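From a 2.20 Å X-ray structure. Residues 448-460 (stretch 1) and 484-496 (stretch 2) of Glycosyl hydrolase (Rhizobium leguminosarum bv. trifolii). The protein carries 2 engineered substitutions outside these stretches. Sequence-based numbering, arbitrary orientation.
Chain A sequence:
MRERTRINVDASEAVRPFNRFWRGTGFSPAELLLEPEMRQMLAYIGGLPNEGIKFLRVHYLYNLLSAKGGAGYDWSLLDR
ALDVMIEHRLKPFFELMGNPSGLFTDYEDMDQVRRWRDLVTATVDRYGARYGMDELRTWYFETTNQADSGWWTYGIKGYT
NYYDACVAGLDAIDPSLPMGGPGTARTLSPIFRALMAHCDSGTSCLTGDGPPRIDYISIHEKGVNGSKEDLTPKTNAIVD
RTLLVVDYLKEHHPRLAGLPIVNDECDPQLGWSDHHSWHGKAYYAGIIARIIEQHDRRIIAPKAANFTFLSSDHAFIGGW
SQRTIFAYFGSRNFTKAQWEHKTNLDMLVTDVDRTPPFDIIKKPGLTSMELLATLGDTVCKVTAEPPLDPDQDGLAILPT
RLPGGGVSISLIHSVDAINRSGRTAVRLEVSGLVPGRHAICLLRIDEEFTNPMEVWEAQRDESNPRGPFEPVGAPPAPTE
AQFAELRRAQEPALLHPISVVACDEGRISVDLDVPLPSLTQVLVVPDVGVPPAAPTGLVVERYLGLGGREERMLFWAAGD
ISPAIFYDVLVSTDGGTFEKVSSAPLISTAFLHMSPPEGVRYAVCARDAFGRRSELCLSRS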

ATOM      1  N   GLU A 448     -21.115  -2.289   7.122  1.00 32.01           N
ATOM      2  CA  GLU A 448     -22.086  -2.709   6.095  1.00 32.63           C
ATOM      3  C   GLU A 448     -21.513  -2.687   4.647  1.00 31.42           C
ATOM      4  O   GLU A 448     -22.146  -3.189   3.737  1.00 31.80           O
ATOM      5  N   PHE A 449     -20.365  -2.059   4.412  1.00 30.57           N
ATOM      6  CA  PHE A 449     -19.860  -1.859   3.068  1.00 28.83           C
ATOM      7  C   PHE A 449     -18.389  -2.209   2.990  1.00 29.13           C
ATOM      8  O   PHE A 449     -17.584  -1.734   3.810  1.00 28.74           O
ATOM      9  N   THR A 450     -18.009  -2.950   1.948  1.00 28.84           N
ATOM     10  CA  THR A 450     -16.627  -3.366   1.739  1.00 28.31           C
ATOM     11  C   THR A 450     -16.158  -4.166   2.975  1.00 28.32           C
ATOM     12  O   THR A 450     -15.095  -3.895   3.568  1.00 29.28           O
ATOM     13  N   ASN A 451     -16.971  -5.152   3.319  1.00 28.33           N
ATOM     14  CA  ASN A 451     -16.990  -5.807   4.631  1.00 28.68           C
ATOM     15  C   ASN A 451     -16.964  -7.343   4.492  1.00 28.86           C
ATOM     16  O   ASN A 451     -17.824  -8.040   5.068  1.00 29.23           O
ATOM     17  N   PRO A 452     -15.962  -7.890   3.782  1.00 29.28           N
ATOM     18  CA  PRO A 452     -15.970  -9.322   3.524  1.00 30.11           C
ATOM     19  C   PRO A 452     -15.815 -10.203   4.771  1.00 30.44           C
ATOM     20  O   PRO A 452     -16.342 -11.329   4.792  1.00 29.85           O
ATOM     21  N   MET A 453     -15.163  -9.697   5.804  1.00 30.22           N
ATOM     22  CA  MET A 453     -15.067 -10.490   7.010  1.00 31.41           C
ATOM     23  C   MET A 453     -16.421 -10.663   7.695  1.00 32.55           C
ATOM     24  O   MET A 453     -16.698 -11.766   8.179  1.00 31.02           O
ATOM     25  N   GLU A 454     -17.237  -9.587   7.772  1.00 32.54           N
ATOM     26  CA  GLU A 454     -18.580  -9.675   8.335  1.00 32.94           C
ATOM     27  C   GLU A 454     -19.418 -10.648   7.503  1.00 32.74           C
ATOM     28  O   GLU A 454     -20.188 -11.475   8.040  1.00 32.81           O
ATOM     29  N   VAL A 455     -19.260 -10.571   6.195  1.00 31.19           N
ATOM     30  CA  VAL A 455     -20.024 -11.429   5.319  1.00 31.61           C
ATOM     31  C   VAL A 455     -19.650 -12.898   5.587  1.00 32.07           C
ATOM     32  O   VAL A 455     -20.507 -13.747   5.670  1.00 32.37           O
ATOM     33  N   TRP A 456     -18.351 -13.174   5.636  1.00 32.81           N
ATOM     34  CA  TRP A 456     -17.839 -14.492   5.916  1.00 33.58           C
ATOM     35  C   TRP A 456     -18.306 -15.053   7.263  1.00 34.26           C
ATOM     36  O   TRP A 456     -18.699 -16.227   7.334  1.00 33.04           O
ATOM     37  N   GLU A 457     -18.277 -14.223   8.312  1.00 33.27           N
ATOM     38  CA  GLU A 457     -18.704 -14.667   9.627  1.00 34.87           C
ATOM     39  C   GLU A 457     -20.181 -15.059   9.598  1.00 35.73           C
ATOM     40  O   GLU A 457     -20.592 -15.916  10.335  1.00 32.85           O
ATOM     41  N   ALA A 458     -20.975 -14.409   8.757  1.00 35.77           N
ATOM     42  CA  ALA A 458     -22.417 -14.733   8.667  1.00 36.27           C
ATOM     43  C   ALA A 458     -22.673 -15.896   7.692  1.00 36.23           C
ATOM     44  O   ALA A 458     -23.804 -16.331   7.587  1.00 36.69           O
ATOM     45  N   GLN A 459     -21.670 -16.392   6.976  1.00 35.77           N
ATOM     46  CA  GLN A 459     -21.904 -17.500   6.057  1.00 38.28           C
ATOM     47  C   GLN A 459     -22.005 -18.818   6.853  1.00 39.71           C
ATOM     48  O   GLN A 459     -21.135 -19.092   7.687  1.00 40.39           O
ATOM     49  N   ARG A 460     -23.024 -19.632   6.584  1.00 40.42           N
ATOM     50  CA  ARG A 460     -23.149 -20.937   7.275  1.00 43.91           C
ATOM     51  C   ARG A 460     -22.108 -21.898   6.739  1.00 44.13           C
ATOM     52  O   ARG A 460     -21.920 -22.005   5.521  1.00 42.92           O
ATOM     53  N   ALA A 484     -17.950 -16.286  -4.154  1.00 35.88           N
ATOM     54  CA  ALA A 484     -18.496 -15.276  -5.060  1.00 35.62           C
ATOM     55  C   ALA A 484     -19.137 -14.165  -4.204  1.00 36.38           C
ATOM     56  O   ALA A 484     -19.007 -12.988  -4.511  1.00 35.44           O
ATOM     57  N   GLU A 485     -19.792 -14.544  -3.119  1.00 34.79           N
ATOM     58  CA  GLU A 485     -20.353 -13.574  -2.188  1.00 35.66           C
ATOM     59  C   GLU A 485     -19.245 -12.740  -1.514  1.00 33.58           C
ATOM     60  O   GLU A 485     -19.370 -11.539  -1.410  1.00 32.63           O
ATOM     61  N   LEU A 486     -18.137 -13.356  -1.119  1.00 33.17           N
ATOM     62  CA  LEU A 486     -17.026 -12.625  -0.514  1.00 33.38           C
ATOM     63  C   LEU A 486     -16.352 -11.700  -1.485  1.00 32.46           C
ATOM     64  O   LEU A 486     -15.996 -10.564  -1.128  1.00 30.15           O
ATOM     65  N   ARG A 487     -16.165 -12.154  -2.718  1.00 33.20           N
ATOM     66  CA  ARG A 487     -15.530 -11.326  -3.727  1.00 33.78           C
ATOM     67  C   ARG A 487     -16.418 -10.130  -4.181  1.00 34.57           C
ATOM     68  O   ARG A 487     -15.879  -9.119  -4.679  1.00 34.70           O
ATOM     69  N   ARG A 488     -17.740 -10.237  -4.071  1.00 33.75           N
ATOM     70  CA  ARG A 488     -18.611  -9.052  -4.260  1.00 36.45           C
ATOM     71  C   ARG A 488     -18.378  -8.048  -3.117  1.00 33.43           C
ATOM     72  O   ARG A 488     -18.202  -6.842  -3.356  1.00 30.92           O
ATOM     73  N   ALA A 489     -18.333  -8.567  -1.893  1.00 31.36           N
ATOM     74  CA  ALA A 489     -18.165  -7.750  -0.713  1.00 31.59           C
ATOM     75  C   ALA A 489     -16.785  -7.158  -0.580  1.00 32.00           C
ATOM     76  O   ALA A 489     -16.660  -6.118   0.087  1.00 31.15           O
ATOM     77  N   GLN A 490     -15.767  -7.740  -1.223  1.00 30.58           N
ATOM     78  CA  GLN A 490     -14.402  -7.307  -0.983  1.00 31.04           C
ATOM     79  C   GLN A 490     -14.046  -6.025  -1.709  1.00 31.58           C
ATOM     80  O   GLN A 490     -13.047  -5.399  -1.358  1.00 31.86           O
ATOM     81  N   GLU A 491     -14.846  -5.651  -2.712  1.00 32.31           N
ATOM     82  CA  GLU A 491     -14.537  -4.498  -3.550  1.00 33.22           C
ATOM     83  C   GLU A 491     -15.022  -3.192  -2.926  1.00 31.56           C
ATOM     84  O   GLU A 491     -16.133  -3.139  -2.393  1.00 30.93           O
ATOM     85  N   PRO A 492     -14.206  -2.129  -3.014  1.00 31.87           N
ATOM     86  CA  PRO A 492     -14.644  -0.808  -2.490  1.00 32.32           C
ATOM     87  C   PRO A 492     -16.039  -0.508  -3.026  1.00 31.90           C
ATOM     88  O   PRO A 492     -16.273  -0.496  -4.244  1.00 31.94           O
ATOM     89  N   ALA A 493     -16.953  -0.329  -2.106  1.00 30.68           N
ATOM     90  CA  ALA A 493     -18.361  -0.318  -2.391  1.00 31.30           C
ATOM     91  C   ALA A 493     -18.939   1.091  -2.480  1.00 30.59           C
ATOM     92  O   ALA A 493     -18.651   1.962  -1.649  1.00 27.69           O
ATOM     93  N   LEU A 494     -19.821   1.280  -3.451  1.00 30.45           N
ATOM     94  CA  LEU A 494     -20.654   2.475  -3.496  1.00 31.05           C
ATOM     95  C   LEU A 494     -21.698   2.497  -2.362  1.00 31.10           C
ATOM     96  O   LEU A 494     -22.530   1.604  -2.229  1.00 32.09           O
ATOM     97  N   LEU A 495     -21.676   3.568  -1.599  1.00 30.38           N
ATOM     98  CA  LEU A 495     -22.568   3.785  -0.493  1.00 32.23           C
ATOM     99  C   LEU A 495     -23.987   4.011  -1.029  1.00 33.10           C
ATOM    100  O   LEU A 495     -24.964   3.544  -0.438  1.00 31.94           O
ATOM    101  N   HIS A 496     -24.072   4.757  -2.124  1.00 32.40           N
ATOM    102  CA  HIS A 496     -25.318   4.944  -2.881  1.00 33.66           C
ATOM    103  C   HIS A 496     -24.957   4.952  -4.367  1.00 34.69           C
ATOM    104  O   HIS A 496     -23.774   5.139  -4.727  1.00 32.39           O
TER

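The helices 452-457 and 484-489 run nearly antiparallel, their N-to-C directions 155° apart and their axes 8.8 Å apart at closest approach. Together the two stretches bury 672 Å², counting both sides.

Ala-484 points its CB away and takes no part. Glu-485 is the first residue to reach across: its CA-to-CB bond points toward stretch 1, and chi1 and chi2, both t, extend the chain so that the carboxylate can meet two polar partners. Gln-459 NE2 donates a hydrogen bond to Glu-485 OE1 at 3.1 Å, with an N-H...acceptor angle of 159°; the amide is presented by an m, t side chain whose CB also points toward the partner. Water 1 serves the other carboxylate oxygen, donating to Glu-485 OE2 and to Val-455 O, each at 2.8 Å, and so bridges the side chain to the opposing backbone. Gln-459 OE1, by contrast, is buried by the contact without a partner in the model.

Leu-486, rotamer m, t, leaves its backbone sideways, but its end comes nearer and 88 Å² of the residue is covered. Its CD2 lies 3.8 Å from Val-455 CG1, 3.6 Å from Trp-456 CB and 3.5 Å from Pro-452 O, a methyl set against the opposing helix. The Trp-456 side chain, with chi1 t, leads away at its end, and 17 Å² of the residue is covered.

Arg-487 points away and Arg-488 makes no contact. One turn on from Glu-485, Ala-489 again points toward stretch 1, its CB 3.8 Å from Val-455 CG2 and 4.3 Å from Pro-452 CB. This small side chain sits where the backbones come close: the CA atoms of Pro-452 and Ala-489 are 5.0 Å apart. Ala-489 O also receives a CA-H...O contact from Thr-450 CA, at 3.2 Å with an angle of 145° at the hydrogen.

The CB atoms of Gln-490, Glu-491 and Pro-492 all point away, yet Pro-452 CG still approaches Gln-490 CA to 4.0 Å. Ala-493 turns back toward stretch 1. Its N donates to Thr-450 OG1 at 3.0 Å (143°), with the threonine in rotamer m, while its CB lies 4.1 Å from Phe-449 CD1, at the ring edge.

The CA-to-CB bond of Leu-494 points away, but Leu-494 O lies 3.8 Å from Phe-449 CE1. Leu-495, rotamer t, p, brings CD1 over one face of the Phe-449 ring, 4.0 Å from the centroid and 25° off the normal, a CH-pi contact that closes the interface.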

ATOM      1  CB  GLU A 448     -23.318  -1.791   6.095  1.00 35.45           C
ATOM      2  CG  GLU A 448     -24.015  -1.607   7.441  1.00 40.69           C
ATOM      3  CD  GLU A 448     -25.279  -0.687   7.369  1.00 44.21           C
ATOM      4  OE1 GLU A 448     -25.361   0.328   6.591  1.00 47.55           O
ATOM      5  OE2 GLU A 448     -26.223  -0.965   8.128  1.00 48.35           O
ATOM      6  CB  PHE A 449     -20.100  -0.375   2.653  1.00 29.37           C
ATOM      7  CG  PHE A 449     -21.568  -0.011   2.464  1.00 29.19           C
ATOM      8  CD1 PHE A 449     -22.185  -0.185   1.246  1.00 31.06           C
ATOM      9  CD2 PHE A 449     -22.313   0.497   3.511  1.00 30.97           C
ATOM     10  CE1 PHE A 449     -23.537   0.085   1.084  1.00 31.23           C
ATOM     11  CE2 PHE A 449     -23.673   0.814   3.365  1.00 31.45           C
ATOM     12  CZ  PHE A 449     -24.284   0.585   2.132  1.00 31.52           C
ATOM     13  CB  THR A 450     -15.669  -2.182   1.451  1.00 28.90           C
ATOM     14  OG1 THR A 450     -16.309  -1.190   0.657  1.00 28.67           O
ATOM     15  CG2 THR A 450     -14.401  -2.678   0.773  1.00 28.51           C
ATOM     16  CB  ASN A 451     -18.295  -5.355   5.349  1.00 28.94           C
ATOM     17  CG  ASN A 451     -19.567  -5.807   4.619  1.00 29.09           C
ATOM     18  OD1 ASN A 451     -19.558  -6.110   3.428  1.00 28.76           O
ATOM     19  ND2 ASN A 451     -20.642  -5.925   5.359  1.00 30.79           N
ATOM     20  CB  PRO A 452     -14.805  -9.520   2.544  1.00 29.38           C
ATOM     21  CG  PRO A 452     -13.874  -8.428   2.862  1.00 29.19           C
ATOM     22  CD  PRO A 452     -14.760  -7.259   3.195  1.00 29.39           C
ATOM     23  CB  MET A 453     -14.035  -9.907   8.002  1.00 31.57           C
ATOM     24  CG  MET A 453     -13.628 -10.896   9.101  1.00 32.45           C
ATOM     25  SD  MET A 453     -12.305 -10.288  10.157  1.00 32.43           S
ATOM     26  CE  MET A 453     -12.159 -11.664  11.328  1.00 35.87           C
ATOM     27  CB  GLU A 454     -19.319  -8.321   8.429  1.00 33.94           C
ATOM     28  CG  GLU A 454     -18.813  -7.386   9.534  1.00 36.15           C
ATOM     29  CD  GLU A 454     -17.495  -6.627   9.169  1.00 37.48           C
ATOM     30  OE1 GLU A 454     -16.878  -6.853   8.096  1.00 36.93           O
ATOM     31  OE2 GLU A 454     -17.046  -5.815  10.013  1.00 38.97           O
ATOM     32  CB  VAL A 455     -19.806 -11.034   3.851  1.00 32.59           C
ATOM     33  CG1 VAL A 455     -20.431 -12.071   2.939  1.00 34.39           C
ATOM     34  CG2 VAL A 455     -20.435  -9.672   3.587  1.00 32.72           C
ATOM     35  CB  TRP A 456     -16.316 -14.434   5.915  1.00 34.96           C
ATOM     36  CG  TRP A 456     -15.604 -15.726   6.260  1.00 36.57           C
ATOM     37  CD1 TRP A 456     -15.626 -16.902   5.554  1.00 37.64           C
ATOM     38  CD2 TRP A 456     -14.740 -15.944   7.376  1.00 35.90           C
ATOM     39  NE1 TRP A 456     -14.813 -17.819   6.149  1.00 36.99           N
ATOM     40  CE2 TRP A 456     -14.248 -17.258   7.268  1.00 37.57           C
ATOM     41  CE3 TRP A 456     -14.330 -15.153   8.455  1.00 35.17           C
ATOM     42  CZ2 TRP A 456     -13.369 -17.815   8.222  1.00 37.96           C
ATOM     43  CZ3 TRP A 456     -13.450 -15.698   9.400  1.00 37.85           C
ATOM     44  CH2 TRP A 456     -12.964 -17.016   9.261  1.00 38.10           C
ATOM     45  CB  GLU A 457     -18.492 -13.587  10.710  1.00 35.61           C
ATOM     46  CG  GLU A 457     -17.047 -13.431  11.108  1.00 37.87           C
ATOM     47  CD  GLU A 457     -16.802 -12.380  12.205  1.00 39.44           C
ATOM     48  OE1 GLU A 457     -17.660 -12.145  13.097  1.00 41.20           O
ATOM     49  OE2 GLU A 457     -15.708 -11.798  12.148  1.00 40.50           O
ATOM     50  CB  ALA A 458     -23.253 -13.502   8.270  1.00 34.45           C
ATOM     51  CB  GLN A 459     -20.779 -17.612   5.034  1.00 38.75           C
ATOM     52  CG  GLN A 459     -20.860 -16.591   3.922  1.00 38.32           C
ATOM     53  CD  GLN A 459     -19.656 -16.600   3.008  1.00 37.94           C
ATOM     54  OE1 GLN A 459     -18.586 -17.085   3.344  1.00 37.81           O
ATOM     55  NE2 GLN A 459     -19.827 -16.027   1.856  1.00 36.62           N
ATOM     56  CB  ARG A 460     -24.548 -21.536   7.155  1.00 51.49           C
ATOM     57  CG  ARG A 460     -24.823 -22.812   8.013  1.00 58.54           C
ATOM     58  CD  ARG A 460     -26.294 -23.249   7.896  1.00 65.84           C
ATOM     59  NE  ARG A 460     -26.666 -23.444   6.472  1.00 72.99           N
ATOM     60  CZ  ARG A 460     -27.337 -22.586   5.664  1.00 78.62           C
ATOM     61  NH1 ARG A 460     -27.796 -21.400   6.084  1.00 81.66           N
ATOM     62  NH2 ARG A 460     -27.568 -22.929   4.387  1.00 76.98           N
ATOM     63  CB  ALA A 484     -19.528 -15.865  -6.063  1.00 34.84           C
ATOM     64  CB  GLU A 485     -21.286 -14.301  -1.199  1.00 37.65           C
ATOM     65  CG  GLU A 485     -21.960 -13.448  -0.153  1.00 42.99           C
ATOM     66  CD  GLU A 485     -22.732 -14.277   0.953  1.00 46.99           C
ATOM     67  OE1 GLU A 485     -22.741 -15.559   0.970  1.00 46.28           O
ATOM     68  OE2 GLU A 485     -23.340 -13.611   1.819  1.00 47.21           O
ATOM     69  CB  LEU A 486     -15.967 -13.573   0.099  1.00 34.93           C
ATOM     70  CG  LEU A 486     -16.418 -14.471   1.258  1.00 36.09           C
ATOM     71  CD1 LEU A 486     -15.238 -15.247   1.769  1.00 36.51           C
ATOM     72  CD2 LEU A 486     -17.073 -13.758   2.428  1.00 35.35           C
ATOM     73  CB  ARG A 487     -15.080 -12.171  -4.949  1.00 35.42           C
ATOM     74  CG  ARG A 487     -13.970 -13.130  -4.595  1.00 37.04           C
ATOM     75  CD  ARG A 487     -13.238 -13.657  -5.801  1.00 39.70           C
ATOM     76  NE  ARG A 487     -11.919 -14.160  -5.431  1.00 39.94           N
ATOM     77  CZ  ARG A 487     -11.663 -15.432  -5.192  1.00 40.91           C
ATOM     78  NH1 ARG A 487     -12.611 -16.352  -5.330  1.00 42.73           N
ATOM     79  NH2 ARG A 487     -10.454 -15.791  -4.813  1.00 39.36           N
ATOM     80  CB  ARG A 488     -20.085  -9.443  -4.340  1.00 41.44           C
ATOM     81  CG  ARG A 488     -21.138  -8.321  -4.517  1.00 49.29           C
ATOM     82  CD  ARG A 488     -22.610  -8.838  -4.520  1.00 54.36           C
ATOM     83  NE  ARG A 488     -22.744 -10.288  -4.927  1.00 67.27           N
ATOM     84  CZ  ARG A 488     -23.139 -11.356  -4.160  1.00 69.93           C
ATOM     85  NH1 ARG A 488     -23.515 -11.239  -2.864  1.00 68.54           N
ATOM     86  NH2 ARG A 488     -23.159 -12.599  -4.704  1.00 67.74           N
ATOM     87  CB  ALA A 489     -18.509  -8.534   0.570  1.00 31.35           C
ATOM     88  CB  GLN A 490     -13.369  -8.357  -1.408  1.00 31.67           C
ATOM     89  CG  GLN A 490     -13.058  -8.407  -2.920  1.00 31.44           C
ATOM     90  CD  GLN A 490     -12.104  -9.509  -3.340  1.00 31.41           C
ATOM     91  OE1 GLN A 490     -11.720  -9.614  -4.548  1.00 36.18           O
ATOM     92  NE2 GLN A 490     -11.698 -10.318  -2.423  1.00 29.06           N
ATOM     93  CB  GLU A 491     -15.166  -4.631  -4.952  1.00 34.69           C
ATOM     94  CG  GLU A 491     -14.745  -5.869  -5.769  1.00 35.21           C
ATOM     95  CD  GLU A 491     -13.243  -6.068  -5.922  1.00 36.84           C
ATOM     96  OE1 GLU A 491     -12.462  -5.075  -5.799  1.00 36.32           O
ATOM     97  OE2 GLU A 491     -12.836  -7.248  -6.216  1.00 39.86           O
ATOM     98  CB  PRO A 492     -13.613   0.144  -3.066  1.00 32.99           C
ATOM     99  CG  PRO A 492     -12.381  -0.674  -3.127  1.00 31.96           C
ATOM    100  CD  PRO A 492     -12.824  -2.077  -3.498  1.00 31.20           C
ATOM    101  CB  ALA A 493     -19.089  -1.064  -1.261  1.00 31.87           C
ATOM    102  CB  LEU A 494     -21.370   2.560  -4.857  1.00 33.07           C
ATOM    103  CG  LEU A 494     -20.382   2.860  -6.025  1.00 33.83           C
ATOM    104  CD1 LEU A 494     -21.004   2.636  -7.395  1.00 36.99           C
ATOM    105  CD2 LEU A 494     -19.848   4.272  -5.940  1.00 34.07           C
ATOM    106  CB  LEU A 495     -22.092   4.990   0.341  1.00 32.12           C
ATOM    107  CG  LEU A 495     -22.951   5.329   1.564  1.00 33.53           C
ATOM    108  CD1 LEU A 495     -22.899   4.248   2.645  1.00 33.19           C
ATOM    109  CD2 LEU A 495     -22.500   6.674   2.133  1.00 34.57           C
ATOM    110  CB  HIS A 496     -25.960   6.298  -2.588  1.00 33.43           C
ATOM    111  CG  HIS A 496     -26.289   6.493  -1.159  1.00 33.63           C
ATOM    112  ND1 HIS A 496     -27.295   5.788  -0.539  1.00 34.41           N
ATOM    113  CD2 HIS A 496     -25.714   7.258  -0.203  1.00 33.59           C
ATOM    114  CE1 HIS A 496     -27.320   6.109   0.743  1.00 33.38           C
ATOM    115  NE2 HIS A 496     -26.380   7.000   0.969  1.00 33.54           N
TER
HETATM  116  O   HOH W   1     -23.039 -13.781   4.595  1.00 34.71           O